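Local coordinates for protein demethyldecarbamoylnovobiocin O-methyltransferase (Streptomyces caeruleus, PDB 2WK1) that transfers a methyl group from S-adenosyl-L-methionine to the 4-hydroxyl of the noviose sugar in the penultimate step of novobiocin biosynthesis, at residues Arg76-Pro79 against Thr84-Gly87; Val172-Val177 against Val191-Gly196; Arg179-Arg182 against Leu186-Glu189; Asn229-Val234 against Asp256-Lys261; Asp243-Met246 against Cys251-Ala254. All coordinates share one frame; numbering follows the deposited sequence. Where two conformers were deposited one is given.

Interactions 1 and 5 stand on the active-site side of the sheet. Thr84 and Met85 of interaction 1 hold the carboxylate of S-adenosyl-L-homocysteine, while interaction 5 carries two of the three aspartates predicted to bind magnesium, with the Asp244 side chain about 8 Å from the ligand. They touch where Ile86 CG2 meets Asp243 OD1 at 3.5 Å. Interactions 2 and 3 share helix 174-183 and pack against each other, their centres 11 Å apart. Interactions 4 and 5 share helix 249-261, and Tyr245 OH lies 2.6 Å from Asp256 OD1, a probable hydrogen bond. Interactions 3 and 4, with centres 30 Å apart, fall on opposite sides of the chain's centre.

Interaction 1 (Arg76-Pro79 against Thr84-Gly87); sequences RDWP and TMIG. With SAH (S-adenosyl-L-homocysteine), chain B; SO4 (sulfate ion), chain D.
Met85 runs side by side with Trp78, the two side chains pointing the same way, and its sulfur reaches the pyrrole part of the indole in a Met-aromatic contact. SD lies 3.6 Å from Trp78 CD1 and 65° off the normal of the five-membered ring, an oblique approach, and the bend at chi3 (76°) brings CE close to CD1 as well. Lower down, Met85 CB rests near Pro79 CD, and Pro79 CG meets Thr84 O. A water lies within hydrogen-bonding distance of both Asp77 O and Met85 O, while the Asp77 carboxylate turns to a salt bridge with Arg72. Arg76, on the outer side, presents the edge of its guanidinium to a sulfate, with NH2 at 2.7 Å from O2, and pairs through NE with Asp274.

On the inner side S-adenosyl-L-homocysteine is gripped at its carboxylate. Thr84 OG1 donates to the ligand's OXT at 2.6 Å. Met85 N gives a nearly straight bond to the ligand's O (2.9 Å, 174°). Thr84 OG1 also accepts from Ile86 N at 3.2 Å, a capping bond ahead of helix 87-103. This turn is part of the S-adenosyl-L-methionine site of a TylF-family methyltransferase.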
# COMPACT_ATOMS: atom_id res chain seq x y z
N ARG A 76 10.80 15.16 2.50
CA ARG A 76 11.48 16.02 3.46
C ARG A 76 11.35 15.60 4.90
O ARG A 76 11.57 16.38 5.83
CB ARG A 76 11.04 17.47 3.23
CG ARG A 76 11.83 18.09 2.09
CD ARG A 76 13.28 18.33 2.60
NE ARG A 76 14.16 18.97 1.64
CZ ARG A 76 14.36 20.27 1.55
NH1 ARG A 76 13.72 21.13 2.36
NH2 ARG A 76 15.21 20.72 0.66
N ASP A 77 11.04 14.33 5.10
CA ASP A 77 11.07 13.73 6.41
C ASP A 77 11.54 12.27 6.35
O ASP A 77 11.79 11.73 5.24
CB ASP A 77 9.71 13.88 7.13
CG ASP A 77 8.56 13.13 6.47
OD1 ASP A 77 8.76 12.45 5.44
OD2 ASP A 77 7.44 13.18 7.04
N TRP A 78 11.70 11.67 7.52
CA TRP A 78 11.93 10.23 7.64
C TRP A 78 10.63 9.58 8.09
O TRP A 78 10.21 9.81 9.21
CB TRP A 78 13.00 9.90 8.70
CG TRP A 78 14.40 10.32 8.40
CD1 TRP A 78 14.96 10.52 7.17
CD2 TRP A 78 15.43 10.56 9.37
NE1 TRP A 78 16.29 10.90 7.32
CE2 TRP A 78 16.60 10.92 8.65
CE3 TRP A 78 15.49 10.49 10.77
CZ2 TRP A 78 17.81 11.21 9.29
CZ3 TRP A 78 16.69 10.80 11.40
CH2 TRP A 78 17.83 11.15 10.65
N PRO A 79 9.98 8.78 7.24
CA PRO A 79 8.75 8.12 7.71
C PRO A 79 9.01 7.17 8.89
O PRO A 79 10.02 6.47 8.94
CB PRO A 79 8.26 7.36 6.46
CG PRO A 79 8.87 8.14 5.33
CD PRO A 79 10.22 8.54 5.81
N THR A 84 10.49 4.04 2.15
CA THR A 84 11.46 4.97 1.59
C THR A 84 11.27 6.34 2.21
O THR A 84 10.16 6.71 2.60
CB THR A 84 11.32 5.10 0.05
OG1 THR A 84 12.32 5.95 -0.48
CG2 THR A 84 9.95 5.62 -0.36
N MET A 85 12.38 7.07 2.28
CA MET A 85 12.37 8.47 2.71
C MET A 85 12.41 9.47 1.56
O MET A 85 12.39 10.67 1.80
CB MET A 85 13.51 8.78 3.70
CG MET A 85 14.87 8.63 3.08
SD MET A 85 16.24 9.13 4.13
CE MET A 85 16.31 7.74 5.25
N ILE A 86 12.47 9.00 0.31
CA ILE A 86 12.78 9.92 -0.79
C ILE A 86 11.59 10.74 -1.24
O ILE A 86 11.76 11.72 -1.95
CB ILE A 86 13.45 9.21 -1.97
CG1 ILE A 86 12.47 8.33 -2.77
CG2 ILE A 86 14.65 8.41 -1.50
CD1 ILE A 86 13.11 7.66 -4.00
N GLY A 87 10.38 10.34 -0.85
CA GLY A 87 9.20 11.11 -1.20
C GLY A 87 8.59 10.78 -2.54
O GLY A 87 9.20 10.12 -3.38
N SAH B . 17.43 5.47 -0.84
CA SAH B . 16.88 5.29 0.55
CB SAH B . 17.59 6.23 1.52
CG SAH B . 19.07 5.93 1.70
SD SAH B . 19.67 6.47 3.31
C SAH B . 15.38 5.40 0.54
O SAH B . 14.78 5.69 1.58
OXT SAH B . 14.77 5.11 -0.48
C5' SAH B . 21.45 6.32 3.09
C4' SAH B . 21.91 4.86 2.98
O4' SAH B . 23.27 4.85 2.47
C3' SAH B . 21.90 4.07 4.29
O3' SAH B . 21.13 2.86 4.18
C2' SAH B . 23.40 3.79 4.54
O2' SAH B . 23.68 2.55 5.20
C1' SAH B . 23.99 3.80 3.12
N9 SAH B . 25.40 4.17 2.99
C8 SAH B . 25.88 5.44 2.99
N7 SAH B . 27.21 5.45 2.71
C5 SAH B . 27.57 4.16 2.52
C6 SAH B . 28.79 3.49 2.14
N6 SAH B . 29.90 4.18 1.96
N1 SAH B . 28.75 2.16 1.99
C2 SAH B . 27.62 1.45 2.14
N3 SAH B . 26.44 1.99 2.49
C4 SAH B . 26.39 3.33 2.65
S SO4 D . 14.98 24.25 1.27
O1 SO4 D . 15.83 25.35 0.83
O2 SO4 D . 14.84 23.37 0.12
O3 SO4 D . 13.68 24.82 1.67
O4 SO4 D . 15.58 23.54 2.40
O HOH W 1 9.95 11.31 3.05

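Interaction 2 (Val172-Val177 against Val191-Gly196)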
# COMPACT_ATOMS: atom_id res chain seq x y z
N VAL A 172 19.74 -0.23 8.70
CA VAL A 172 18.67 -1.20 8.50
C VAL A 172 19.30 -2.47 7.98
O VAL A 172 20.01 -2.46 6.96
CB VAL A 172 17.60 -0.70 7.51
CG1 VAL A 172 16.52 -1.74 7.33
CG2 VAL A 172 17.01 0.66 7.97
N SER A 173 19.03 -3.58 8.65
CA SER A 173 19.66 -4.85 8.31
C SER A 173 19.19 -5.40 6.97
O SER A 173 18.09 -5.09 6.48
CB SER A 173 19.37 -5.89 9.39
OG SER A 173 18.03 -6.32 9.32
N GLU A 174 20.01 -6.25 6.38
CA GLU A 174 19.63 -6.91 5.16
C GLU A 174 18.40 -7.80 5.37
O GLU A 174 17.57 -7.93 4.48
CB GLU A 174 20.80 -7.70 4.57
CG GLU A 174 20.53 -8.18 3.19
CD GLU A 174 21.69 -8.94 2.56
OE1 GLU A 174 22.84 -8.81 3.02
OE2 GLU A 174 21.41 -9.67 1.61
N GLU A 175 18.28 -8.42 6.55
CA GLU A 175 17.12 -9.24 6.81
C GLU A 175 15.83 -8.40 6.74
O GLU A 175 14.81 -8.85 6.19
CB GLU A 175 17.28 -9.94 8.16
CG GLU A 175 16.61 -11.24 8.15
CD GLU A 175 15.30 -11.06 8.64
OE1 GLU A 175 15.18 -10.24 9.57
OE2 GLU A 175 14.37 -11.65 8.07
N GLU A 176 15.86 -7.20 7.31
CA GLU A 176 14.72 -6.31 7.25
C GLU A 176 14.39 -5.87 5.83
O GLU A 176 13.23 -5.90 5.42
CB GLU A 176 14.95 -5.10 8.17
CG GLU A 176 13.75 -4.14 8.20
CD GLU A 176 13.81 -3.10 9.30
OE1 GLU A 176 14.51 -3.30 10.31
OE2 GLU A 176 13.17 -2.05 9.13
N VAL A 177 15.41 -5.54 5.05
CA VAL A 177 15.19 -5.17 3.65
C VAL A 177 14.60 -6.33 2.85
O VAL A 177 13.67 -6.16 2.08
CB VAL A 177 16.45 -4.58 3.01
CG1 VAL A 177 16.24 -4.32 1.51
CG2 VAL A 177 16.90 -3.30 3.76
N VAL A 191 16.31 -9.73 -7.99
CA VAL A 191 16.82 -8.84 -6.97
C VAL A 191 18.11 -9.43 -6.45
O VAL A 191 18.14 -10.61 -6.04
CB VAL A 191 15.82 -8.63 -5.79
CG1 VAL A 191 16.38 -7.62 -4.81
CG2 VAL A 191 14.44 -8.21 -6.31
N ARG A 192 19.18 -8.64 -6.45
CA ARG A 192 20.47 -9.05 -5.96
C ARG A 192 21.01 -8.02 -5.00
O ARG A 192 20.78 -6.83 -5.16
CB ARG A 192 21.43 -9.31 -7.13
CG ARG A 192 21.02 -10.55 -7.92
CD ARG A 192 22.05 -11.05 -8.92
NE ARG A 192 23.21 -11.56 -8.20
CZ ARG A 192 24.12 -12.37 -8.72
NH1 ARG A 192 24.00 -12.74 -9.96
NH2 ARG A 192 25.16 -12.75 -8.00
N PHE A 193 21.76 -8.48 -4.01
CA PHE A 193 22.22 -7.65 -2.92
C PHE A 193 23.72 -7.54 -2.94
O PHE A 193 24.44 -8.52 -3.18
CB PHE A 193 21.75 -8.22 -1.56
CG PHE A 193 20.27 -8.16 -1.37
CD1 PHE A 193 19.44 -9.07 -2.00
CD2 PHE A 193 19.70 -7.16 -0.62
CE1 PHE A 193 18.10 -9.03 -1.84
CE2 PHE A 193 18.32 -7.08 -0.49
CZ PHE A 193 17.52 -8.01 -1.12
N LEU A 194 24.22 -6.34 -2.64
CA LEU A 194 25.64 -6.08 -2.52
C LEU A 194 25.88 -5.49 -1.13
O LEU A 194 25.90 -4.27 -0.95
CB LEU A 194 26.11 -5.09 -3.59
CG LEU A 194 26.16 -5.61 -5.01
CD1 LEU A 194 26.25 -4.47 -6.00
CD2 LEU A 194 27.35 -6.56 -5.15
N PRO A 195 26.00 -6.36 -0.12
CA PRO A 195 26.19 -5.90 1.24
C PRO A 195 27.62 -5.55 1.49
O PRO A 195 28.52 -6.32 1.16
CB PRO A 195 25.76 -7.11 2.08
CG PRO A 195 26.13 -8.27 1.25
CD PRO A 195 25.89 -7.84 -0.19
N GLY A 196 27.82 -4.40 2.16
CA GLY A 196 29.15 -3.96 2.60
C GLY A 196 29.38 -2.49 2.29
O GLY A 196 28.52 -1.81 1.72
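The first turn of helix 174-183 faces the strand 191-195 across a gap bridged by side chains: the closest alpha carbons, those of Glu174 and Pro195, are 7.7 Å apart. Ser173 starts the helix as its N-cap, with OG accepting from Glu176 N at 3.1 Å. Glu174 spans the gap. Its CG stands anti to the backbone N (chi1 -169°) and the chain beyond is extended, so the carboxylate arrives at the strand with its two oxygens divided between neighbours. OE1 meets Pro195 CB (3.5 Å), while OE2 comes to Phe193 CB and CG, both at 3.5 Å. The carboxylate and the phenyl ring are only 19° from parallel, but OE2 approaches the ring obliquely.

Strand 191-195 lies beside the parallel strand 138-142 at one end of the sheet within this chain, and helix 174-183 belongs to the connection between them, a beta-alpha-beta crossover of the Rossmann-like methyltransferase fold. One turn further along the helix, Val177 slides past Phe193 in the opposite direction and sets CG1 at the ring edge, in the ring plane, 4.0 Å from CE2. The charge of Glu174 is answered by Arg178, whose NE forms a salt bridge with OE2. Arg178 also makes a cation-pi contact with Phe193. Phe144 of the S-adenosyl-L-methionine site touches both Glu174 and Pro195.

Interaction 3 (Arg179-Arg182 against Leu186-Glu189)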
# COMPACT_ATOMS: atom_id res chain seq x y z
N ARG A 179 12.85 -8.84 4.03
CA ARG A 179 11.48 -9.00 4.46
C ARG A 179 10.57 -7.97 3.78
O ARG A 179 9.46 -8.29 3.39
CB ARG A 179 11.37 -8.88 5.99
CG ARG A 179 9.97 -9.11 6.53
N ASN A 180 11.04 -6.74 3.66
CA ASN A 180 10.24 -5.70 3.01
C ASN A 180 9.96 -6.07 1.55
O ASN A 180 8.82 -5.94 1.08
CB ASN A 180 10.91 -4.34 3.15
CG ASN A 180 10.86 -3.82 4.56
OD1 ASN A 180 10.06 -4.30 5.38
ND2 ASN A 180 11.70 -2.85 4.87
N PHE A 181 10.97 -6.56 0.82
CA PHE A 181 10.72 -7.04 -0.54
C PHE A 181 9.67 -8.16 -0.54
O PHE A 181 8.77 -8.20 -1.39
CB PHE A 181 11.99 -7.57 -1.20
CG PHE A 181 12.81 -6.54 -1.93
CD1 PHE A 181 13.76 -5.78 -1.28
CD2 PHE A 181 12.65 -6.36 -3.30
CE1 PHE A 181 14.51 -4.86 -1.96
CE2 PHE A 181 13.41 -5.43 -3.98
CZ PHE A 181 14.34 -4.70 -3.34
N ARG A 182 9.81 -9.10 0.40
CA ARG A 182 8.88 -10.21 0.47
C ARG A 182 7.45 -9.75 0.75
O ARG A 182 6.50 -10.34 0.21
CB ARG A 182 9.33 -11.21 1.53
CG ARG A 182 8.51 -12.49 1.50
CD ARG A 182 9.24 -13.68 2.01
NE ARG A 182 9.76 -13.49 3.34
CZ ARG A 182 9.76 -14.45 4.28
NH1 ARG A 182 9.25 -15.65 4.03
NH2 ARG A 182 10.26 -14.18 5.48
N LEU A 186 7.98 -9.35 -4.00
CA LEU A 186 8.96 -8.99 -5.00
C LEU A 186 10.37 -9.49 -4.70
O LEU A 186 11.34 -9.06 -5.34
CB LEU A 186 8.96 -7.47 -5.23
CG LEU A 186 7.70 -6.90 -5.90
CD1 LEU A 186 7.70 -5.37 -5.84
CD2 LEU A 186 7.60 -7.37 -7.33
N LEU A 187 10.52 -10.40 -3.73
CA LEU A 187 11.84 -10.97 -3.46
C LEU A 187 12.03 -12.19 -4.34
O LEU A 187 11.54 -13.27 -4.02
CB LEU A 187 12.01 -11.31 -1.98
CG LEU A 187 13.43 -11.74 -1.57
CD1 LEU A 187 14.44 -10.60 -1.72
CD2 LEU A 187 13.40 -12.28 -0.12
N ASP A 188 12.71 -12.03 -5.45
CA ASP A 188 12.90 -13.15 -6.39
C ASP A 188 14.27 -13.07 -7.03
O ASP A 188 15.14 -12.31 -6.60
CB ASP A 188 11.77 -13.20 -7.43
CG ASP A 188 11.88 -12.13 -8.51
OD1 ASP A 188 12.69 -11.18 -8.42
OD2 ASP A 188 11.13 -12.24 -9.53
N GLU A 189 14.48 -13.85 -8.09
CA GLU A 189 15.78 -13.94 -8.69
C GLU A 189 16.29 -12.67 -9.34
O GLU A 189 17.48 -12.55 -9.57
CB GLU A 189 15.86 -15.11 -9.66
CG GLU A 189 14.96 -15.02 -10.84
CD GLU A 189 13.53 -15.55 -10.60
OE1 GLU A 189 13.08 -15.80 -9.42
OE2 GLU A 189 12.83 -15.70 -11.64
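Phe181 and the Leu186-Leu187 pair make up the close part of this contact, where the chain leaves helix 174-183 and doubles back along its last turns. Leu186 N donates to Phe181 O at 3.0 Å with an N-H...O angle of 165°. The bond reaches back five residues, one more than in an alpha-helix, and the donor sits above the carbonyl plane, 36° out of it. With the backbones joined there, Leu187 CB comes to 3.8 Å from Phe181 CB, and Leu187 CD1 approaches the same carbon. Leu187 holds CG anti to its own nitrogen (chi1 -172°), which carries the branched end back over the helix. Leu186 O lies at the edge of the Phe181 ring, near its plane, 3.6 Å from CD2, while Leu186 CB keeps a looser 4.3 Å from that ring carbon.

The outer part is thinner. Arg182 meets Leu187 through its backbone and CB only, with 4.4 Å between the two CB atoms, and its long chain then leads away toward solvent. Arg179, which does not reach 186-189, packs on Glu52 of the second subunit.

Inward, Phe181 lies on Cys121 and Ile122 of helix 119-130 and on Val191 of strand 191-195. Leu186 fits between helix 119-130 and Tyr38 and Met42 of helix 35-47, and Leu187 touches Phe193 of the strand.

Interaction 4 (Asn229-Val234 against Asp256-Lys261)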
# COMPACT_ATOMS: atom_id res chain seq x y z
N ASN A 229 33.33 3.86 -9.58
CA ASN A 229 33.21 2.43 -9.89
C ASN A 229 32.05 2.10 -10.81
O ASN A 229 32.14 1.13 -11.56
CB ASN A 229 33.07 1.66 -8.58
CG ASN A 229 34.38 1.62 -7.83
OD1 ASN A 229 35.35 1.01 -8.31
ND2 ASN A 229 34.43 2.26 -6.66
N LEU A 230 30.94 2.86 -10.75
CA LEU A 230 29.75 2.49 -11.49
C LEU A 230 29.40 3.36 -12.68
O LEU A 230 28.75 2.87 -13.61
CB LEU A 230 28.53 2.36 -10.58
CG LEU A 230 28.63 1.36 -9.42
CD1 LEU A 230 27.34 1.27 -8.65
CD2 LEU A 230 29.05 -0.04 -9.89
N TYR A 231 29.82 4.63 -12.70
CA TYR A 231 29.47 5.44 -13.87
C TYR A 231 29.98 4.86 -15.20
O TYR A 231 29.25 4.88 -16.20
CB TYR A 231 29.92 6.88 -13.72
CG TYR A 231 29.45 7.70 -14.90
CD1 TYR A 231 28.11 8.00 -15.02
CD2 TYR A 231 30.31 8.09 -15.92
CE1 TYR A 231 27.62 8.72 -16.08
CE2 TYR A 231 29.80 8.85 -17.00
CZ TYR A 231 28.44 9.14 -17.05
OH TYR A 231 27.81 9.91 -18.03
N PRO A 232 31.19 4.26 -15.21
CA PRO A 232 31.63 3.69 -16.48
C PRO A 232 30.75 2.57 -17.03
O PRO A 232 30.88 2.22 -18.20
CB PRO A 232 33.04 3.16 -16.15
CG PRO A 232 33.51 4.01 -15.05
CD PRO A 232 32.27 4.28 -14.22
N LYS A 233 29.89 1.99 -16.19
CA LYS A 233 28.96 0.93 -16.60
C LYS A 233 27.66 1.46 -17.20
O LYS A 233 26.89 0.69 -17.77
CB LYS A 233 28.61 0.06 -15.40
CG LYS A 233 29.80 -0.59 -14.77
CD LYS A 233 29.38 -1.52 -13.64
CE LYS A 233 30.55 -2.01 -12.81
NZ LYS A 233 31.47 -2.86 -13.62
N VAL A 234 27.40 2.77 -17.06
CA VAL A 234 26.12 3.33 -17.48
C VAL A 234 26.06 3.44 -19.00
O VAL A 234 26.92 4.07 -19.65
CB VAL A 234 25.84 4.69 -16.80
CG1 VAL A 234 24.55 5.32 -17.33
CG2 VAL A 234 25.73 4.50 -15.30
N ASP A 256 29.99 17.30 -8.73
CA ASP A 256 30.56 18.31 -9.61
C ASP A 256 32.01 18.01 -9.96
O ASP A 256 32.44 18.20 -11.10
CB ASP A 256 30.46 19.70 -8.98
CG ASP A 256 29.04 20.25 -8.93
OD1 ASP A 256 28.10 19.65 -9.50
OD2 ASP A 256 28.87 21.33 -8.33
N GLU A 257 32.77 17.52 -8.99
CA GLU A 257 34.16 17.19 -9.27
C GLU A 257 34.31 16.04 -10.26
O GLU A 257 35.14 16.08 -11.16
CB GLU A 257 34.95 16.64 -7.75
CG GLU A 257 36.40 16.36 -7.96
CD GLU A 257 36.87 15.82 -6.76
OE1 GLU A 257 36.31 15.82 -5.78
OE2 GLU A 257 38.06 15.23 -6.81
N TYR A 258 33.49 15.02 -10.10
CA TYR A 258 33.55 13.89 -11.01
C TYR A 258 33.18 14.30 -12.42
O TYR A 258 33.87 13.96 -13.39
CB TYR A 258 32.61 12.76 -10.53
CG TYR A 258 32.76 11.49 -11.35
CD1 TYR A 258 33.76 10.57 -11.06
CD2 TYR A 258 31.95 11.24 -12.45
CE1 TYR A 258 33.92 9.44 -11.83
CE2 TYR A 258 32.11 10.10 -13.23
CZ TYR A 258 33.10 9.22 -12.92
OH TYR A 258 33.28 8.09 -13.69
N ARG A 259 32.10 15.09 -12.54
CA ARG A 259 31.67 15.56 -13.85
C ARG A 259 32.72 16.45 -14.53
O ARG A 259 32.94 16.34 -15.73
CB ARG A 259 30.32 16.28 -13.75
CG ARG A 259 29.16 15.29 -13.49
CD ARG A 259 27.93 16.00 -12.98
NE ARG A 259 27.50 17.08 -13.86
CZ ARG A 259 26.79 16.94 -14.97
NH1 ARG A 259 26.38 15.75 -15.37
NH2 ARG A 259 26.51 18.00 -15.70
N ALA A 260 33.36 17.31 -13.75
CA ALA A 260 34.42 18.18 -14.28
C ALA A 260 35.62 17.35 -14.70
O ALA A 260 36.16 17.55 -15.81
CB ALA A 260 34.81 19.24 -13.24
N LYS A 261 36.03 16.42 -13.86
CA LYS A 261 37.22 15.57 -14.15
C LYS A 261 37.07 14.78 -15.44
O LYS A 261 38.04 14.63 -16.20
CB LYS A 261 37.49 14.61 -12.99
CG LYS A 261 38.66 13.67 -13.19
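Tyr231 O accepts from Val234 N at 2.9 Å across the 3-10 turn 231-233, and the side chain of the same tyrosine packs against Tyr258. The contact joins two helices of the Rossmann-like methyltransferase fold, with the end of helix 220-230 on one side and the last turns of helix 249-261 on the other. Strand 238-242 runs between them in sequence, next to the parallel strand 210-215 in the sheet. The backbones keep well apart, 9.8 Å between the alpha carbons of Tyr231 and Tyr258, and the two tyrosines do the bridging.

Both place CG anti to the backbone nitrogen. For Tyr258 (chi1 -173°) this points the ring toward the 3-10 turn 231-233. The two rings meet obliquely, their planes at 76° and their centroids 5.9 Å apart. The hydroxyl end of Tyr258 packs on carbons of the turn: OH lies 3.6 Å from Tyr231 CB and 3.7 Å from Tyr231 CD2. Pro232 adds its ring beside the hydroxyl, nearer to solvent, with CD 4.0 Å from Tyr258 OH.

Ile264 touches both tyrosines, and Arg280 lies beside Tyr231. Leu227 and Thr228 pack on Tyr258 from helix 220-230, and Phe262 meets its ring as well. Within the aromatic pair the nearest ring carbons are Tyr231 CD2 and Tyr258 CE2, 3.8 Å apart, with CD2 at the edge of the Tyr258 ring and in its plane.

Interaction 5 (Asp243-Met246 against Cys251-Ala254); sequences DDYM and CKDA. With EDO (1,2-ethanediol), chain F.
Lys252 lies across Tyr245 and reaches beyond it to the backbone of Met246, each section of the chain meeting something different. CB starts 3.6 Å from Tyr245 O. With CG set anti to the backbone nitrogen, that methylene comes over one face of the Tyr245 ring, 3.9 Å from its centroid and 22° off the normal, a CH-pi contact displaced toward the CZ and CE1 rim. CD passes more loosely by Tyr245 O. The chain bends at chi3 (-77°), which brings CE back to 3.2 Å from the same oxygen. At the tip NZ donates to Met246 O at 2.8 Å, tilted 26° from the carbonyl plane.

The preceding residue, Cys251, puts CB 3.2 Å from Asp244 O; its sulfur is bound to Cys248 in a disulfide that links the residue just ahead of the helix to its first turn. The far end of Tyr245 is held separately, its OH probably hydrogen-bonded to Asp256 OD1, one turn along the helix from Lys252. Asp244 N donates to O2 of an ethanediol at 3.0 Å, a molecule probably from the crystallisation liquor that also bonds to Gly217 and Thr223.

Asp243 and Asp244 head this loop at the end of strand 238-242 and are predicted, with Asp216, to bind magnesium. In this model Asp243 forms salt bridges with Arg90 and Arg214. The lysine bond and the CH-pi contact join loop 243-246 to the first turns of the helix, and the ammonium is probably partly balanced by the carbonyl dipole of Met246.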
# COMPACT_ATOMS: atom_id res chain seq x y z
N ASP A 243 20.31 11.71 -5.32
CA ASP A 243 19.23 11.95 -4.40
C ASP A 243 19.30 13.30 -3.71
O ASP A 243 18.28 13.97 -3.55
CB ASP A 243 19.19 10.85 -3.33
CG ASP A 243 18.07 11.07 -2.33
OD1 ASP A 243 16.91 10.73 -2.69
OD2 ASP A 243 18.34 11.62 -1.23
N ASP A 244 20.50 13.64 -3.25
CA ASP A 244 20.74 14.73 -2.28
C ASP A 244 21.85 15.54 -2.90
O ASP A 244 23.02 15.28 -2.66
CB ASP A 244 21.18 14.13 -0.92
CG ASP A 244 21.05 15.09 0.28
OD1 ASP A 244 20.60 16.23 0.14
OD2 ASP A 244 21.39 14.64 1.40
N TYR A 245 21.47 16.48 -3.74
CA TYR A 245 22.44 17.34 -4.44
C TYR A 245 22.33 18.78 -3.98
O TYR A 245 23.30 19.40 -3.59
CB TYR A 245 22.22 17.25 -5.96
CG TYR A 245 23.16 18.12 -6.80
CD1 TYR A 245 24.43 17.68 -7.13
CD2 TYR A 245 22.77 19.36 -7.26
CE1 TYR A 245 25.30 18.46 -7.88
CE2 TYR A 245 23.61 20.14 -8.03
CZ TYR A 245 24.88 19.70 -8.32
OH TYR A 245 25.70 20.50 -9.07
N MET A 246 21.16 19.36 -4.10
CA MET A 246 21.07 20.79 -3.89
C MET A 246 21.45 21.23 -2.49
O MET A 246 22.10 22.29 -2.34
CB MET A 246 19.32 21.25 -4.00
CG MET A 246 18.98 20.88 -5.33
SD MET A 246 17.46 21.69 -5.51
CE MET A 246 16.89 20.70 -7.00
N CYS A 251 28.04 16.18 -1.12
CA CYS A 251 27.54 15.39 -2.23
C CYS A 251 27.63 16.20 -3.50
O CYS A 251 28.03 15.70 -4.56
CB CYS A 251 26.09 14.97 -1.96
SG CYS A 251 25.70 14.32 -0.28
N LYS A 252 27.25 17.48 -3.42
CA LYS A 252 27.39 18.40 -4.53
C LYS A 252 28.86 18.50 -4.97
O LYS A 252 29.16 18.45 -6.16
CB LYS A 252 26.83 19.77 -4.11
CG LYS A 252 26.60 20.74 -5.24
CD LYS A 252 26.10 22.16 -4.82
CE LYS A 252 24.64 22.23 -4.44
NZ LYS A 252 24.20 23.53 -3.80
N ASP A 253 29.77 18.58 -4.01
CA ASP A 253 31.20 18.58 -4.33
C ASP A 253 31.63 17.34 -5.14
O ASP A 253 32.33 17.46 -6.13
CB ASP A 253 32.06 18.61 -3.07
CG ASP A 253 32.05 19.92 -2.31
OD1 ASP A 253 31.57 20.94 -2.79
OD2 ASP A 253 32.54 19.92 -1.15
N ALA A 254 31.23 16.16 -4.69
CA ALA A 254 31.63 14.93 -5.35
C ALA A 254 31.08 14.83 -6.78
O ALA A 254 31.80 14.47 -7.72
CB ALA A 254 31.21 13.70 -4.52
C1 EDO F . 24.66 10.53 -3.89
O1 EDO F . 25.32 9.44 -3.14
C2 EDO F . 24.25 11.77 -3.08
O2 EDO F . 22.83 11.74 -2.79